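Local coordinates for protein creatinine amidohydrolase (Nostoc punctiforme PCC 73102, PDB 3NO4) that is probably a metal-dependent hydrolase of the creatininase superfamily, acting on carbon-nitrogen bonds in linear amides other than peptides, at residues Gly39-Glu48 / Ala76-Ala87; Phe120-Gly128 / Leu256-Asp267. One frame throughout, in Å; residues are numbered along the deposited sequence. Where two conformers were deposited one is given.

Interaction 1: Gly39-Glu48 / Ala76-Ala87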
loop_
_atom_site.group_PDB
_atom_site.type_symbol
_atom_site.label_atom_id
_atom_site.label_comp_id
_atom_site.label_asym_id
_atom_site.label_seq_id
_atom_site.Cartn_x
_atom_site.Cartn_y
_atom_site.Cartn_z
ATOM N N GLY A 39 21.712 -14.666 -16.075
ATOM C CA GLY A 39 22.192 -13.698 -15.109
ATOM C C GLY A 39 22.144 -12.255 -15.606
ATOM O O GLY A 39 22.242 -11.982 -16.803
ATOM N N ILE A 40 21.935 -11.339 -14.670
ATOM C CA ILE A 40 21.957 -9.911 -14.906
ATOM C C ILE A 40 22.497 -9.215 -13.637
ATOM O O ILE A 40 22.197 -9.640 -12.496
ATOM C CB ILE A 40 20.525 -9.368 -15.287
ATOM C CG1 ILE A 40 20.582 -7.885 -15.644
ATOM C CG2 ILE A 40 19.527 -9.645 -14.167
ATOM C CD1 ILE A 40 19.382 -7.359 -16.527
ATOM N N ILE A 41 23.316 -8.192 -13.861
ATOM C CA ILE A 41 23.911 -7.365 -12.804
ATOM C C ILE A 41 23.147 -6.050 -12.778
ATOM O O ILE A 41 22.933 -5.446 -13.855
ATOM C CB ILE A 41 25.387 -7.099 -13.031
ATOM C CG1 ILE A 41 26.154 -8.415 -12.948
ATOM C CG2 ILE A 41 25.933 -6.076 -11.993
ATOM C CD1 ILE A 41 27.599 -8.305 -13.361
ATOM N N PHE A 42 22.644 -5.674 -11.598
ATOM C CA PHE A 42 22.165 -4.319 -11.344
ATOM C C PHE A 42 23.111 -3.528 -10.460
ATOM O O PHE A 42 23.363 -3.954 -9.337
ATOM C CB PHE A 42 20.766 -4.317 -10.736
ATOM C CG PHE A 42 19.706 -4.515 -11.755
ATOM C CD1 PHE A 42 19.281 -3.448 -12.534
ATOM C CD2 PHE A 42 19.166 -5.774 -11.977
ATOM C CE1 PHE A 42 18.332 -3.626 -13.525
ATOM C CE2 PHE A 42 18.187 -5.976 -12.965
ATOM C CZ PHE A 42 17.786 -4.889 -13.754
ATOM N N PRO A 43 23.631 -2.378 -10.955
ATOM C CA PRO A 43 24.308 -1.491 -10.008
ATOM C C PRO A 43 23.239 -0.760 -9.200
ATOM O O PRO A 43 22.248 -0.295 -9.786
ATOM C CB PRO A 43 25.109 -0.533 -10.903
ATOM C CG PRO A 43 24.815 -0.872 -12.295
ATOM C CD PRO A 43 23.686 -1.843 -12.325
ATOM N N ILE A 44 23.411 -0.706 -7.890
ATOM C CA ILE A 44 22.525 0.047 -7.017
ATOM C C ILE A 44 23.331 0.943 -6.101
ATOM O O ILE A 44 24.215 0.484 -5.408
ATOM C CB ILE A 44 21.474 -0.820 -6.251
ATOM C CG1 ILE A 44 20.511 0.075 -5.440
ATOM C CG2 ILE A 44 22.129 -1.860 -5.354
ATOM C CD1 ILE A 44 19.270 -0.684 -4.855
ATOM N N GLY A 45 23.039 2.235 -6.133
ATOM C CA GLY A 45 23.636 3.187 -5.196
ATOM C C GLY A 45 22.622 4.045 -4.451
ATOM O O GLY A 45 21.634 3.540 -3.863
ATOM N N SER A 46 22.902 5.341 -4.445
ATOM C CA SER A 46 22.183 6.309 -3.645
ATOM C C SER A 46 22.542 7.704 -4.096
ATOM O O SER A 46 23.607 7.917 -4.710
ATOM C CB SER A 46 22.554 6.146 -2.155
ATOM O OG SER A 46 21.686 6.917 -1.350
ATOM N N THR A 47 21.672 8.644 -3.775
ATOM C CA THR A 47 21.866 10.068 -4.039
ATOM C C THR A 47 21.809 10.726 -2.662
ATOM O O THR A 47 20.737 10.953 -2.141
ATOM C CB THR A 47 20.769 10.588 -4.981
ATOM O OG1 THR A 47 20.811 9.824 -6.187
ATOM C CG2 THR A 47 20.932 12.102 -5.302
ATOM N N GLU A 48 22.981 10.949 -2.048
ATOM C CA GLU A 48 23.036 11.412 -0.654
ATOM C C GLU A 48 24.318 12.158 -0.381
ATOM O O GLU A 48 25.374 11.831 -0.952
ATOM C CB GLU A 48 22.961 10.209 0.318
ATOM C CG GLU A 48 24.076 9.165 0.080
ATOM C CD GLU A 48 23.969 7.946 0.912
ATOM O OE1 GLU A 48 22.874 7.331 0.938
ATOM O OE2 GLU A 48 24.993 7.574 1.513
ATOM N N ALA A 76 28.483 -10.755 -18.267
ATOM C CA ALA A 76 27.130 -10.486 -17.755
ATOM C C ALA A 76 26.541 -9.212 -18.361
ATOM O O ALA A 76 27.204 -8.180 -18.443
ATOM C CB ALA A 76 27.126 -10.376 -16.252
ATOM N N ILE A 77 25.260 -9.272 -18.707
ATOM C CA ILE A 77 24.494 -8.089 -19.083
ATOM C C ILE A 77 24.300 -7.192 -17.858
ATOM O O ILE A 77 24.048 -7.688 -16.739
ATOM C CB ILE A 77 23.130 -8.449 -19.777
ATOM C CG1 ILE A 77 22.598 -7.249 -20.599
ATOM C CG2 ILE A 77 22.057 -8.952 -18.792
ATOM C CD1 ILE A 77 21.546 -7.651 -21.583
ATOM N N VAL A 78 24.455 -5.880 -18.052
ATOM C CA VAL A 78 24.410 -4.923 -16.931
ATOM C C VAL A 78 23.217 -4.019 -17.145
ATOM O O VAL A 78 23.165 -3.274 -18.135
ATOM C CB VAL A 78 25.682 -4.118 -16.816
ATOM C CG1 VAL A 78 25.565 -3.033 -15.698
ATOM C CG2 VAL A 78 26.890 -5.051 -16.614
ATOM N N GLY A 79 22.245 -4.118 -16.227
ATOM C CA GLY A 79 21.073 -3.266 -16.270
ATOM C C GLY A 79 21.355 -1.819 -15.861
ATOM O O GLY A 79 22.445 -1.505 -15.425
ATOM N N PRO A 80 20.366 -0.922 -16.033
ATOM C CA PRO A 80 20.538 0.489 -15.697
ATOM C C PRO A 80 20.663 0.697 -14.200
ATOM O O PRO A 80 20.028 -0.035 -13.429
ATOM C CB PRO A 80 19.245 1.132 -16.211
ATOM C CG PRO A 80 18.237 0.008 -16.237
ATOM C CD PRO A 80 19.029 -1.194 -16.588
ATOM N N THR A 81 21.448 1.707 -13.817
ATOM C CA THR A 81 21.788 1.957 -12.423
ATOM C C THR A 81 20.535 2.427 -11.644
ATOM O O THR A 81 19.737 3.265 -12.140
ATOM C CB THR A 81 22.946 2.975 -12.303
ATOM O OG1 THR A 81 24.084 2.506 -13.053
ATOM C CG2 THR A 81 23.336 3.216 -10.842
ATOM N N ILE A 82 20.344 1.832 -10.472
ATOM C CA ILE A 82 19.326 2.300 -9.490
ATOM C C ILE A 82 20.013 3.400 -8.693
ATOM O O ILE A 82 20.861 3.130 -7.825
ATOM C CB ILE A 82 18.789 1.175 -8.611
ATOM C CG1 ILE A 82 18.084 0.113 -9.476
ATOM C CG2 ILE A 82 17.832 1.703 -7.486
ATOM C CD1 ILE A 82 17.775 -1.186 -8.727
ATOM N N ASN A 83 19.706 4.634 -9.093
ATOM C CA ASN A 83 20.375 5.852 -8.627
ATOM C C ASN A 83 19.916 6.375 -7.269
ATOM O O ASN A 83 20.666 7.093 -6.611
ATOM C CB ASN A 83 20.202 6.984 -9.660
ATOM C CG ASN A 83 20.996 6.749 -10.896
ATOM O OD1 ASN A 83 22.217 6.614 -10.818
ATOM N ND2 ASN A 83 20.344 6.762 -12.059
ATOM N N VAL A 84 18.676 6.065 -6.884
ATOM C CA VAL A 84 18.090 6.544 -5.632
ATOM C C VAL A 84 17.609 5.311 -4.859
ATOM O O VAL A 84 16.839 4.517 -5.403
ATOM C CB VAL A 84 16.971 7.534 -5.904
ATOM C CG1 VAL A 84 16.124 7.864 -4.636
ATOM C CG2 VAL A 84 17.547 8.811 -6.528
ATOM N N GLY A 85 18.118 5.149 -3.631
ATOM C CA GLY A 85 17.756 4.050 -2.749
ATOM C C GLY A 85 17.248 4.529 -1.395
ATOM O O GLY A 85 16.507 5.516 -1.310
HETATM N N MSE A 86 17.632 3.811 -0.353
HETATM C CA MSE A 86 17.177 4.049 1.006
HETATM C C MSE A 86 18.262 4.835 1.755
HETATM O O MSE A 86 19.269 4.274 2.280
HETATM C CB MSE A 86 16.812 2.724 1.706
HETATM C CG MSE A 86 15.710 2.904 2.731
HETATM SE SE MSE A 86 16.209 4.054 4.203
HETATM C CE MSE A 86 17.799 3.155 4.889
ATOM N N ALA A 87 18.041 6.156 1.755
ATOM C CA ALA A 87 18.969 7.138 2.313
ATOM C C ALA A 87 18.207 8.115 3.230
ATOM O O ALA A 87 18.521 9.300 3.273
ATOM C CB ALA A 87 19.676 7.874 1.165
HETATM O O HOH W 1 19.337 7.532 -2.507
#
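Ile41 is held through both its backbone N and its O by the neighbouring parallel strand: its N donates to Ile77 O over 3.0 Å in a nearly straight bond (175°), and its O receives Gly79 N at 2.8 Å. Strand 39-44, helix 58-74 and strand 77-78 form a beta-alpha-beta unit at the heart of the creatininase fold. The register slips by one residue past Pro80. A second pair of backbone bonds then brackets Ile44, with Ile82 N reaching Pro43 O at 2.9 Å and Gly45 N returning to Ile82 O.

Apolar contacts fill in around these bonds. On one face of the sheet, CG1 of Ile40 lies against Ile77 CG2. On the other, the face covered by helix 58-74, Ile41 CD1 meets the methyl of Ala76, and Pro43 CD packs on Val78 CG1. The Phe42 ring turns an edge to Pro80 O, which lies near its plane, 3.6 Å from CD1. Farther along, the Ile44 side chain crosses that of Ile82 at a slant, CG1, swung anti to the backbone N (chi1 -175°), reaching Ile82 CG2 at 3.7 Å.

Side-chain and water-mediated polar contacts take over beyond the strand. Thr47 OG1 donates to Asn83 O over 2.8 Å, from well above the carbonyl plane, and is also bonded to His23 of the second subunit. Water 1 accepts from both Thr47 N and Gly85 N, bridging two donors. Asn83 ND2 bonds to Thr81 O of the second subunit.

Toward the nickel site of His50, Asp59 and Glu191, near which the Glu48 side chain lies, the chemistry thus changes: backbone bonds, in two sets offset by a residue, fix the chains within an apolar core, while hydroxyl and water bridges hold the loops nearer the metal.

Interaction 2: Phe120-Gly128 / Leu256-Asp267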
loop_
_atom_site.group_PDB
_atom_site.type_symbol
_atom_site.label_atom_id
_atom_site.label_comp_id
_atom_site.label_asym_id
_atom_site.label_seq_id
_atom_site.Cartn_x
_atom_site.Cartn_y
_atom_site.Cartn_z
ATOM N N PHE A 120 15.161 -14.378 -16.935
ATOM C CA PHE A 120 16.296 -14.073 -16.052
ATOM C C PHE A 120 16.021 -14.748 -14.684
ATOM O O PHE A 120 14.886 -14.768 -14.195
ATOM C CB PHE A 120 16.519 -12.561 -15.868
ATOM C CG PHE A 120 17.104 -11.880 -17.046
ATOM C CD1 PHE A 120 18.513 -11.864 -17.244
ATOM C CD2 PHE A 120 16.283 -11.238 -17.983
ATOM C CE1 PHE A 120 19.059 -11.240 -18.345
ATOM C CE2 PHE A 120 16.836 -10.593 -19.097
ATOM C CZ PHE A 120 18.214 -10.570 -19.278
ATOM N N SER A 121 17.044 -15.368 -14.114
ATOM C CA SER A 121 16.898 -16.008 -12.815
ATOM C C SER A 121 18.055 -15.797 -11.804
ATOM O O SER A 121 17.921 -16.179 -10.644
ATOM C CB SER A 121 16.625 -17.500 -13.041
ATOM O OG SER A 121 17.775 -18.145 -13.510
ATOM N N LYS A 122 19.151 -15.185 -12.233
ATOM C CA LYS A 122 20.249 -14.850 -11.350
ATOM C C LYS A 122 20.416 -13.341 -11.363
ATOM O O LYS A 122 20.945 -12.792 -12.332
ATOM C CB LYS A 122 21.505 -15.576 -11.824
ATOM C CG LYS A 122 21.415 -17.118 -11.723
ATOM C CD LYS A 122 21.821 -17.627 -10.336
ATOM C CE LYS A 122 22.074 -19.144 -10.327
ATOM N NZ LYS A 122 22.581 -19.612 -8.996
ATOM N N PHE A 123 19.943 -12.685 -10.294
ATOM C CA PHE A 123 19.997 -11.233 -10.135
ATOM C C PHE A 123 21.072 -10.834 -9.113
ATOM O O PHE A 123 20.920 -11.102 -7.894
ATOM C CB PHE A 123 18.641 -10.693 -9.698
ATOM C CG PHE A 123 17.583 -10.883 -10.699
ATOM C CD1 PHE A 123 16.915 -12.121 -10.809
ATOM C CD2 PHE A 123 17.211 -9.857 -11.540
ATOM C CE1 PHE A 123 15.919 -12.309 -11.739
ATOM C CE2 PHE A 123 16.221 -10.046 -12.494
ATOM C CZ PHE A 123 15.560 -11.267 -12.581
ATOM N N TYR A 124 22.159 -10.251 -9.608
ATOM C CA TYR A 124 23.349 -9.870 -8.794
ATOM C C TYR A 124 23.384 -8.347 -8.667
ATOM O O TYR A 124 23.620 -7.638 -9.675
ATOM C CB TYR A 124 24.612 -10.398 -9.480
ATOM C CG TYR A 124 25.853 -10.424 -8.640
ATOM C CD1 TYR A 124 25.993 -11.339 -7.614
ATOM C CD2 TYR A 124 26.919 -9.550 -8.889
ATOM C CE1 TYR A 124 27.156 -11.400 -6.853
ATOM C CE2 TYR A 124 28.088 -9.611 -8.133
ATOM C CZ TYR A 124 28.184 -10.535 -7.109
ATOM O OH TYR A 124 29.311 -10.612 -6.353
ATOM N N PHE A 125 22.985 -7.846 -7.497
ATOM C CA PHE A 125 22.922 -6.414 -7.221
ATOM C C PHE A 125 24.267 -6.000 -6.646
ATOM O O PHE A 125 24.605 -6.425 -5.537
ATOM C CB PHE A 125 21.838 -6.052 -6.220
ATOM C CG PHE A 125 20.450 -6.218 -6.766
ATOM C CD1 PHE A 125 19.864 -7.473 -6.832
ATOM C CD2 PHE A 125 19.769 -5.131 -7.300
ATOM C CE1 PHE A 125 18.518 -7.621 -7.388
ATOM C CE2 PHE A 125 18.466 -5.282 -7.842
ATOM C CZ PHE A 125 17.870 -6.535 -7.874
ATOM N N ILE A 126 24.993 -5.142 -7.369
ATOM C CA ILE A 126 26.287 -4.642 -6.889
ATOM C C ILE A 126 25.966 -3.319 -6.279
ATOM O O ILE A 126 25.573 -2.370 -6.974
ATOM C CB ILE A 126 27.311 -4.506 -7.972
ATOM C CG1 ILE A 126 27.729 -5.902 -8.466
ATOM C CG2 ILE A 126 28.533 -3.743 -7.464
ATOM C CD1 ILE A 126 28.625 -5.875 -9.752
ATOM N N ASN A 127 26.123 -3.266 -4.960
ATOM C CA ASN A 127 25.607 -2.174 -4.153
ATOM C C ASN A 127 26.732 -1.246 -3.647
ATOM O O ASN A 127 27.803 -1.695 -3.275
ATOM C CB ASN A 127 24.804 -2.757 -3.000
ATOM C CG ASN A 127 24.312 -1.707 -2.027
ATOM O OD1 ASN A 127 23.759 -0.674 -2.424
ATOM N ND2 ASN A 127 24.484 -1.983 -0.744
ATOM N N GLY A 128 26.440 0.054 -3.632
ATOM C CA GLY A 128 27.351 1.080 -3.165
ATOM C C GLY A 128 26.958 1.771 -1.868
ATOM O O GLY A 128 27.712 2.599 -1.407
ATOM N N LEU A 256 34.484 -9.073 -7.184
ATOM C CA LEU A 256 33.073 -9.227 -7.573
ATOM C C LEU A 256 32.812 -9.967 -8.911
ATOM O O LEU A 256 31.703 -10.459 -9.114
ATOM C CB LEU A 256 32.343 -7.869 -7.547
ATOM C CG LEU A 256 32.294 -7.203 -6.155
ATOM C CD1 LEU A 256 31.298 -6.015 -6.167
ATOM C CD2 LEU A 256 31.908 -8.195 -5.048
ATOM N N SER A 257 33.819 -10.042 -9.799
ATOM C CA SER A 257 33.778 -10.910 -10.962
ATOM C C SER A 257 33.778 -12.372 -10.510
ATOM O O SER A 257 32.984 -13.178 -11.020
ATOM C CB SER A 257 34.965 -10.633 -11.921
ATOM O OG SER A 257 34.809 -9.338 -12.499
ATOM N N ASN A 258 34.668 -12.717 -9.568
ATOM C CA ASN A 258 34.669 -14.056 -8.973
ATOM C C ASN A 258 33.324 -14.324 -8.278
ATOM O O ASN A 258 32.709 -15.370 -8.480
ATOM C CB ASN A 258 35.872 -14.254 -8.035
ATOM C CG ASN A 258 37.191 -14.434 -8.796
ATOM O OD1 ASN A 258 37.232 -15.044 -9.869
ATOM N ND2 ASN A 258 38.269 -13.901 -8.243
ATOM N N GLY A 259 32.844 -13.361 -7.497
ATOM C CA GLY A 259 31.565 -13.515 -6.812
ATOM C C GLY A 259 30.344 -13.710 -7.725
ATOM O O GLY A 259 29.477 -14.537 -7.445
ATOM N N TYR A 260 30.300 -12.956 -8.820
ATOM C CA TYR A 260 29.252 -13.122 -9.822
ATOM C C TYR A 260 29.318 -14.505 -10.474
ATOM O O TYR A 260 28.280 -15.152 -10.660
ATOM C CB TYR A 260 29.328 -12.042 -10.901
ATOM C CG TYR A 260 28.346 -12.290 -12.003
ATOM C CD1 TYR A 260 27.029 -11.922 -11.853
ATOM C CD2 TYR A 260 28.720 -12.995 -13.180
ATOM C CE1 TYR A 260 26.102 -12.176 -12.853
ATOM C CE2 TYR A 260 27.773 -13.266 -14.173
ATOM C CZ TYR A 260 26.497 -12.842 -14.011
ATOM O OH TYR A 260 25.545 -13.085 -14.969
ATOM N N LEU A 261 30.525 -14.928 -10.855
ATOM C CA LEU A 261 30.696 -16.214 -11.532
ATOM C C LEU A 261 30.301 -17.369 -10.588
ATOM O O LEU A 261 29.591 -18.284 -11.020
ATOM C CB LEU A 261 32.103 -16.411 -12.088
ATOM C CG LEU A 261 32.484 -15.558 -13.322
ATOM C CD1 LEU A 261 33.987 -15.714 -13.632
ATOM C CD2 LEU A 261 31.631 -15.819 -14.580
ATOM N N GLU A 262 30.710 -17.290 -9.318
ATOM C CA GLU A 262 30.291 -18.283 -8.306
ATOM C C GLU A 262 28.778 -18.327 -8.140
ATOM O O GLU A 262 28.201 -19.388 -8.091
ATOM C CB GLU A 262 30.982 -18.059 -6.946
ATOM C CG GLU A 262 32.490 -18.415 -6.948
ATOM C CD GLU A 262 33.229 -18.094 -5.617
ATOM O OE1 GLU A 262 32.597 -17.496 -4.696
ATOM O OE2 GLU A 262 34.443 -18.443 -5.508
ATOM N N PHE A 263 28.150 -17.159 -8.083
ATOM C CA PHE A 263 26.680 -17.023 -8.034
ATOM C C PHE A 263 25.993 -17.624 -9.246
ATOM O O PHE A 263 25.184 -18.537 -9.080
ATOM C CB PHE A 263 26.295 -15.540 -7.864
ATOM C CG PHE A 263 24.805 -15.268 -7.856
ATOM C CD1 PHE A 263 23.962 -15.961 -6.989
ATOM C CD2 PHE A 263 24.255 -14.293 -8.683
ATOM C CE1 PHE A 263 22.603 -15.700 -6.964
ATOM C CE2 PHE A 263 22.882 -14.002 -8.641
ATOM C CZ PHE A 263 22.059 -14.724 -7.783
ATOM N N VAL A 264 26.336 -17.146 -10.452
ATOM C CA VAL A 264 25.659 -17.577 -11.685
ATOM C C VAL A 264 25.871 -19.084 -11.960
ATOM O O VAL A 264 24.984 -19.731 -12.497
ATOM C CB VAL A 264 26.033 -16.679 -12.923
ATOM C CG1 VAL A 264 27.381 -17.085 -13.533
ATOM C CG2 VAL A 264 24.931 -16.723 -13.971
ATOM N N ASN A 265 27.024 -19.614 -11.568
ATOM C CA ASN A 265 27.334 -21.026 -11.785
ATOM C C ASN A 265 26.795 -21.967 -10.711
ATOM O O ASN A 265 26.718 -23.156 -10.971
ATOM C CB ASN A 265 28.837 -21.254 -12.008
ATOM C CG ASN A 265 29.353 -20.571 -13.288
ATOM O OD1 ASN A 265 30.472 -20.067 -13.320
ATOM N ND2 ASN A 265 28.539 -20.558 -14.334
ATOM N N ALA A 266 26.411 -21.437 -9.550
ATOM C CA ALA A 266 25.823 -22.245 -8.471
ATOM C C ALA A 266 24.411 -22.764 -8.841
ATOM O O ALA A 266 23.706 -22.176 -9.677
ATOM C CB ALA A 266 25.775 -21.446 -7.168
ATOM N N ASP A 267 24.014 -23.866 -8.206
ATOM C CA ASP A 267 22.701 -24.454 -8.425
ATOM C C ASP A 267 21.571 -23.558 -7.870
ATOM O O ASP A 267 21.750 -22.405 -7.453
ATOM C CB ASP A 267 22.626 -25.900 -7.877
ATOM C CG ASP A 267 22.690 -25.996 -6.347
ATOM O OD1 ASP A 267 22.614 -24.973 -5.641
ATOM O OD2 ASP A 267 22.820 -27.122 -5.844
ATOM O OXT ASP A 267 20.433 -23.985 -7.849
#
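Lys122 NZ is gripped by backbone carbonyls at and just beyond the C-terminal end of helix 242-265, donating to Phe263 O at 2.8 Å and to Ala266 O at 2.9 Å, with a weak third bond to Asp267 O; Gln159 of the adjoining strand adds a side-chain acceptor. The arrangement is the helix-on-sheet packing of an alpha/beta fold: the 256-265 part of the last helix runs nearly antiparallel to strand 122-127, at 158° between their directions and 8.9 Å between axes. Phe263 O also accepts from Ala266 N, which arrives from the opposite face of its plane. An ammonium here would probably balance the negative end of the helix dipole. The tail itself is tied to the third subunit, where Arg217 and Arg227 form salt bridges with Asp267.

The lysine bends at chi2 (-86°), which lays its CD over one face of the Phe263 ring, 4.0 Å from the centroid, before the chain extends to the carbonyls.

Tyr124, Tyr260 and Phe263 make up an aromatic cluster between strand and helix. CG of Tyr124 stands anti to the backbone N, and the ring reaches to the helix backbone, with Tyr260 CA over one face. The Tyr260 ring turns its edge toward that ring in an offset edge-to-face pair, planes at 78°. Phe263 CD2 touches Tyr124 CD1 obliquely. Replacing Tyr124 by an alanine would probably open a gap between strand and helix, leaving the rings of Tyr260 and Phe263 without their common partner. The tyrosine hydroxyl passes close to the backbone at Gly259, where a CB would clash with OH. At the N-terminal end of segment 256-267, Ile126 and Leu256 meet tip to tip, CG2 to CD1, at 3.8 Å.

Both interactions belong to one parallel sheet, in which strands 39-44 and 122-127 are neighbours. Interaction 1 lies within the sheet, its centre about 6 Å from that of the chain, and continues along loops toward the nickel site and a subunit interface. Interaction 2 is centred about 14 Å out and packs a helix on the sheet; most of its residues are buried, but it runs out at the exposed C-terminus. Backbone amides and carbonyls do most of the polar work in the first, whereas a single ammonium does so in the second, beside aromatic rings. They join directly: Phe42 O and Ile126 N are 2.8 Å apart, and the Tyr260 hydroxyl packs on the methyl of Ala76.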